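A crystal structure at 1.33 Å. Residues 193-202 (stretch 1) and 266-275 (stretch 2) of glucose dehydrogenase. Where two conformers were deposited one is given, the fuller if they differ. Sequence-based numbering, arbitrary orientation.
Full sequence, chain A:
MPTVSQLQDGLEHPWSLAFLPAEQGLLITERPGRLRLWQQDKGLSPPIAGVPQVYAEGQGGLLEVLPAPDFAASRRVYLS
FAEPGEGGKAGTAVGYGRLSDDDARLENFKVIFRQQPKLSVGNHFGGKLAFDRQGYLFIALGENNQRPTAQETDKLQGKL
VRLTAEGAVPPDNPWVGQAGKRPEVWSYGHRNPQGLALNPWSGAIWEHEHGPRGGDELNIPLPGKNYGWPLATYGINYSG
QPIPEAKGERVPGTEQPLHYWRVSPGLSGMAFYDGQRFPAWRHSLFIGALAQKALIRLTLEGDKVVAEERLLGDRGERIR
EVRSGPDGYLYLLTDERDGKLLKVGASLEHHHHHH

Stretch 1 (193-202) PQGLALNPWS
Stretch 2 (266-275) GLSGMAFYDG

Residues 193-198 form the end of a strand that begins earlier in the chain, and a second strand starts at Leu267. Their axes run parallel, 6° apart in N-to-C direction, and approach to 4.8 Å. The register pairs Gln194 with Ser268 (CA-CA 5.0 Å), Gly195 with Gly269 (CA-CA 4.8 Å) and Ala197 with Ala271 (CA-CA 6.5 Å), so the strands diverge toward their C-terminal ends. Phi/psi is extended at Gly195 (-142/136), Leu196 (-158/122), Ala197 (-158/150) and Met270 (-160/139), but Gln194 departs (-120/22). Gly269 has positive phi (83/145), where a CB would jam against the preceding carbonyl.

One direct backbone hydrogen bond joins the strands: Gly269 N donates to Gln194 O at 2.9 Å and a nearly linear 169°. A water extends the link, accepting from Gln194 N (2.9 Å from the water O) and donating to Leu267 O (2.9 Å from the water O).

Met270 (chi p, t, m) points toward stretch 1. Its SD lies 3.3 Å from Leu196 N, and its CG packs 3.6 Å from Ala197 CB. An ideal CB on Gly195 would lie only 3.3 Å from that SD, a tight fit.

Phe272 (chi1 -64°, chi2 -88°) has the largest area covered by the other stretch. Asn199 CA sits over one ring face, 3.8 Å from the centroid and 20° off the normal, a CH-pi contact. Phe272 CE2 meets Ala197 CB at 3.9 Å, while Phe272 CB meets Pro200 CD at 3.5 Å.

Asn199 (chi1 t) shapes the turn: its OD1 accepts from Trp201 N (2.9 Å) and Ser202 N (3.0 Å). Trp201 (m, chi2 -71°) brings CZ3 within 3.8 Å of Phe272 CD1. Along its edge, Trp201 NE1 donates a weak hydrogen bond to Asp274 OD1 (3.1 Å, bent to 136°).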

ATOM      1  N   PRO A 193       5.826  -3.905   2.307  1.00  8.17           N
ATOM      2  CA  PRO A 193       5.434  -2.509   2.045  1.00  9.50           C
ATOM      3  C   PRO A 193       3.927  -2.331   2.119  1.00  9.14           C
ATOM      4  O   PRO A 193       3.179  -2.940   1.348  1.00 12.51           O
ATOM      5  CB  PRO A 193       5.952  -2.252   0.624  1.00  8.74           C
ATOM      6  CG  PRO A 193       6.034  -3.626  -0.009  1.00 18.19           C
ATOM      7  CD  PRO A 193       6.261  -4.624   1.094  1.00 10.79           C
ATOM      8  N   GLN A 194       3.483  -1.457   3.026  1.00  8.80           N
ATOM      9  CA  GLN A 194       2.075  -1.101   3.121  1.00  8.50           C
ATOM     10  C   GLN A 194       1.854   0.393   2.893  1.00  8.53           C
ATOM     11  O   GLN A 194       0.804   0.933   3.264  1.00  9.57           O
ATOM     12  CB  GLN A 194       1.437  -1.628   4.410  1.00 10.24           C
ATOM     13  CG  GLN A 194       1.342  -3.168   4.415  1.00 12.43           C
ATOM     14  CD  GLN A 194       0.609  -3.743   5.614  1.00 12.25           C
ATOM     15  OE1 GLN A 194       0.532  -3.121   6.669  1.00 14.67           O
ATOM     16  NE2 GLN A 194       0.061  -4.944   5.445  1.00 16.10           N
ATOM     17  N   GLY A 195       2.795   1.060   2.221  1.00  8.62           N
ATOM     18  CA  GLY A 195       2.595   2.425   1.782  1.00  9.45           C
ATOM     19  C   GLY A 195       3.224   2.633   0.421  1.00  7.94           C
ATOM     20  O   GLY A 195       4.358   2.192   0.198  1.00  8.89           O
ATOM     21  N   LEU A 196       2.513   3.308  -0.480  1.00  9.79           N
ATOM     22  CA  LEU A 196       3.041   3.574  -1.817  1.00  9.19           C
ATOM     23  C   LEU A 196       2.296   4.769  -2.385  1.00  9.23           C
ATOM     24  O   LEU A 196       1.068   4.720  -2.517  1.00 10.13           O
ATOM     25  CB  LEU A 196       2.832   2.345  -2.703  1.00  9.67           C
ATOM     26  CG  LEU A 196       3.575   2.325  -4.036  1.00  8.75           C
ATOM     27  CD1 LEU A 196       5.074   2.164  -3.817  1.00 10.29           C
ATOM     28  CD2 LEU A 196       3.037   1.196  -4.921  1.00 11.21           C
ATOM     29  N   ALA A 197       3.012   5.825  -2.751  1.00  9.80           N
ATOM     30  CA  ALA A 197       2.306   7.014  -3.214  1.00  9.89           C
ATOM     31  C   ALA A 197       3.209   7.886  -4.070  1.00 10.28           C
ATOM     32  O   ALA A 197       4.424   7.938  -3.869  1.00 11.92           O
ATOM     33  CB  ALA A 197       1.751   7.826  -2.043  1.00 11.91           C
ATOM     34  N   LEU A 198       2.585   8.594  -5.005  1.00 12.45           N
ATOM     35  CA  LEU A 198       3.277   9.504  -5.907  1.00 12.67           C
ATOM     36  C   LEU A 198       3.418  10.867  -5.244  1.00 12.03           C
ATOM     37  O   LEU A 198       2.420  11.484  -4.858  1.00 13.38           O
ATOM     38  CB  LEU A 198       2.447   9.631  -7.177  1.00 12.27           C
ATOM     39  CG  LEU A 198       2.978  10.591  -8.239  1.00 14.16           C
ATOM     40  CD1 LEU A 198       4.246  10.043  -8.869  1.00 16.50           C
ATOM     41  CD2 LEU A 198       1.895  10.821  -9.285  1.00 17.10           C
ATOM     42  N   ASN A 199       4.647  11.332  -5.106  1.00 12.04           N
ATOM     43  CA  ASN A 199       4.887  12.679  -4.601  1.00 13.24           C
ATOM     44  C   ASN A 199       4.344  13.674  -5.625  1.00 14.03           C
ATOM     45  O   ASN A 199       4.808  13.686  -6.776  1.00 15.40           O
ATOM     46  CB  ASN A 199       6.388  12.864  -4.373  1.00 12.92           C
ATOM     47  CG  ASN A 199       6.740  14.224  -3.779  1.00 14.05           C
ATOM     48  OD1 ASN A 199       6.319  15.266  -4.296  1.00 15.69           O
ATOM     49  ND2 ASN A 199       7.510  14.226  -2.701  1.00 14.21           N
ATOM     50  N   PRO A 200       3.360  14.505  -5.266  1.00 13.97           N
ATOM     51  CA  PRO A 200       2.710  15.369  -6.266  1.00 16.71           C
ATOM     52  C   PRO A 200       3.579  16.515  -6.738  1.00 18.28           C
ATOM     53  O   PRO A 200       3.252  17.142  -7.754  1.00 25.02           O
ATOM     54  CB  PRO A 200       1.468  15.882  -5.529  1.00 19.42           C
ATOM     55  CG  PRO A 200       1.851  15.851  -4.086  1.00 16.38           C
ATOM     56  CD  PRO A 200       2.755  14.648  -3.933  1.00 15.13           C
ATOM     57  N   TRP A 201       4.674  16.801  -6.049  1.00 16.08           N
ATOM     58  CA  TRP A 201       5.565  17.891  -6.414  1.00 18.52           C
ATOM     59  C   TRP A 201       6.755  17.432  -7.241  1.00 22.91           C
ATOM     60  O   TRP A 201       7.132  18.116  -8.198  1.00 24.00           O
ATOM     61  CB  TRP A 201       6.010  18.638  -5.152  1.00 19.87           C
ATOM     62  CG  TRP A 201       4.806  19.040  -4.347  1.00 19.92           C
ATOM     63  CD1 TRP A 201       3.898  20.008  -4.668  1.00 20.79           C
ATOM     64  CD2 TRP A 201       4.338  18.442  -3.128  1.00 19.53           C
ATOM     65  NE1 TRP A 201       2.909  20.068  -3.718  1.00 22.66           N
ATOM     66  CE2 TRP A 201       3.154  19.117  -2.762  1.00 21.07           C
ATOM     67  CE3 TRP A 201       4.817  17.418  -2.302  1.00 18.02           C
ATOM     68  CZ2 TRP A 201       2.437  18.797  -1.608  1.00 19.52           C
ATOM     69  CZ3 TRP A 201       4.100  17.097  -1.159  1.00 19.65           C
ATOM     70  CH2 TRP A 201       2.921  17.783  -0.828  1.00 19.33           C
ATOM     71  N   SER A 202       7.335  16.268  -6.923  1.00 18.68           N
ATOM     72  CA  SER A 202       8.503  15.785  -7.652  1.00 17.34           C
ATOM     73  C   SER A 202       8.161  14.765  -8.726  1.00 16.63           C
ATOM     74  O   SER A 202       8.976  14.544  -9.628  1.00 19.14           O
ATOM     75  CB  SER A 202       9.480  15.073  -6.716  1.00 19.11           C
ATOM     76  OG  SER A 202       8.872  13.912  -6.156  1.00 15.66           O
ATOM     77  N   GLY A 266       4.264   0.637  13.075  1.00  9.27           N
ATOM     78  CA  GLY A 266       3.416  -0.192  12.243  1.00 10.37           C
ATOM     79  C   GLY A 266       2.859   0.599  11.075  1.00  9.34           C
ATOM     80  O   GLY A 266       1.641   0.737  10.947  1.00  8.60           O
ATOM     81  N   LEU A 267       3.736   1.108  10.205  1.00  9.18           N
ATOM     82  CA  LEU A 267       3.317   2.032   9.154  1.00  8.71           C
ATOM     83  C   LEU A 267       2.342   1.375   8.188  1.00  9.04           C
ATOM     84  O   LEU A 267       2.586   0.273   7.691  1.00  9.22           O
ATOM     85  CB  LEU A 267       4.533   2.508   8.364  1.00  9.15           C
ATOM     86  CG  LEU A 267       5.735   3.045   9.137  1.00  8.26           C
ATOM     87  CD1 LEU A 267       6.819   3.444   8.151  1.00 10.29           C
ATOM     88  CD2 LEU A 267       5.363   4.212  10.054  1.00 10.02           C
ATOM     89  N   SER A 268       1.254   2.081   7.888  1.00  8.97           N
ATOM     90  CA  SER A 268       0.236   1.564   6.981  1.00  9.31           C
ATOM     91  C   SER A 268      -0.515   2.728   6.368  1.00  8.78           C
ATOM     92  O   SER A 268      -1.059   3.568   7.091  1.00  9.49           O
ATOM     93  CB  SER A 268      -0.735   0.670   7.751  1.00  9.05           C
ATOM     94  OG  SER A 268      -1.609  -0.005   6.870  1.00  9.96           O
ATOM     95  N   GLY A 269      -0.557   2.772   5.037  1.00  9.12           N
ATOM     96  CA  GLY A 269      -1.222   3.883   4.377  1.00  9.82           C
ATOM     97  C   GLY A 269      -0.317   5.092   4.259  1.00  9.24           C
ATOM     98  O   GLY A 269       0.522   5.345   5.133  1.00  9.39           O
ATOM     99  N   MET A 270      -0.440   5.841   3.167  0.64 10.35           N
ATOM    100  CA  MET A 270       0.360   7.048   3.030  0.64 11.67           C
ATOM    101  C   MET A 270      -0.274   7.960   1.995  0.64  9.36           C
ATOM    102  O   MET A 270      -0.746   7.498   0.954  0.64  9.99           O
ATOM    103  CB  MET A 270       1.839   6.764   2.699  0.64 17.83           C
ATOM    104  CG  MET A 270       2.132   6.450   1.242  0.64 16.33           C
ATOM    105  SD  MET A 270       3.865   6.039   0.868  0.64 11.23           S
ATOM    106  CE  MET A 270       4.713   7.577   1.206  0.64 20.18           C
ATOM    107  N   ALA A 271      -0.272   9.252   2.297  1.00  9.80           N
ATOM    108  CA  ALA A 271      -0.839  10.268   1.419  1.00 11.42           C
ATOM    109  C   ALA A 271      -0.090  11.579   1.596  1.00  9.20           C
ATOM    110  O   ALA A 271       0.130  12.018   2.728  1.00 11.12           O
ATOM    111  CB  ALA A 271      -2.325  10.495   1.717  1.00 12.60           C
ATOM    112  N   PHE A 272       0.277  12.211   0.483  1.00 11.22           N
ATOM    113  CA  PHE A 272       0.814  13.566   0.483  1.00 10.43           C
ATOM    114  C   PHE A 272      -0.337  14.565   0.456  1.00 12.61           C
ATOM    115  O   PHE A 272      -1.304  14.391  -0.293  1.00 14.62           O
ATOM    116  CB  PHE A 272       1.664  13.789  -0.765  1.00 12.01           C
ATOM    117  CG  PHE A 272       2.900  12.930  -0.840  1.00 10.94           C
ATOM    118  CD1 PHE A 272       4.098  13.353  -0.272  1.00 12.10           C
ATOM    119  CD2 PHE A 272       2.880  11.711  -1.519  1.00 11.52           C
ATOM    120  CE1 PHE A 272       5.240  12.570  -0.367  1.00 12.37           C
ATOM    121  CE2 PHE A 272       4.010  10.927  -1.602  1.00 10.83           C
ATOM    122  CZ  PHE A 272       5.190  11.354  -1.034  1.00 11.62           C
ATOM    123  N   TYR A 273      -0.243  15.617   1.270  1.00 12.47           N
ATOM    124  CA  TYR A 273      -1.305  16.620   1.328  1.00 13.15           C
ATOM    125  C   TYR A 273      -0.960  17.777   0.393  1.00 15.42           C
ATOM    126  O   TYR A 273      -0.015  18.529   0.644  1.00 16.10           O
ATOM    127  CB  TYR A 273      -1.578  17.104   2.752  1.00 13.31           C
ATOM    128  CG  TYR A 273      -2.824  17.960   2.802  1.00 13.98           C
ATOM    129  CD1 TYR A 273      -4.078  17.383   2.979  1.00 14.26           C
ATOM    130  CD2 TYR A 273      -2.753  19.342   2.617  1.00 15.94           C
ATOM    131  CE1 TYR A 273      -5.232  18.160   2.999  1.00 17.98           C
ATOM    132  CE2 TYR A 273      -3.905  20.130   2.636  1.00 15.89           C
ATOM    133  CZ  TYR A 273      -5.135  19.531   2.823  1.00 16.02           C
ATOM    134  OH  TYR A 273      -6.279  20.304   2.848  1.00 17.63           O
ATOM    135  N   ASP A 274      -1.739  17.913  -0.683  1.00 16.99           N
ATOM    136  CA  ASP A 274      -1.577  18.977  -1.670  1.00 19.17           C
ATOM    137  C   ASP A 274      -2.875  19.760  -1.849  1.00 23.70           C
ATOM    138  O   ASP A 274      -3.128  20.331  -2.915  1.00 24.87           O
ATOM    139  CB  ASP A 274      -1.089  18.398  -3.002  1.00 20.03           C
ATOM    140  CG  ASP A 274      -0.591  19.463  -3.976  1.00 25.34           C
ATOM    141  OD1 ASP A 274      -0.118  20.532  -3.532  1.00 22.60           O
ATOM    142  OD2 ASP A 274      -0.675  19.217  -5.200  1.00 31.53           O
ATOM    143  N   GLY A 275      -3.717  19.786  -0.815  1.00 19.74           N
ATOM    144  CA  GLY A 275      -4.972  20.505  -0.873  1.00 20.06           C
ATOM    145  C   GLY A 275      -4.812  21.970  -0.515  1.00 21.00           C
ATOM    146  O   GLY A 275      -3.732  22.448  -0.176  1.00 23.45           O
TER
HETATM  147  O   HOH W   1       4.389  -0.257   5.518  1.00 10.10           O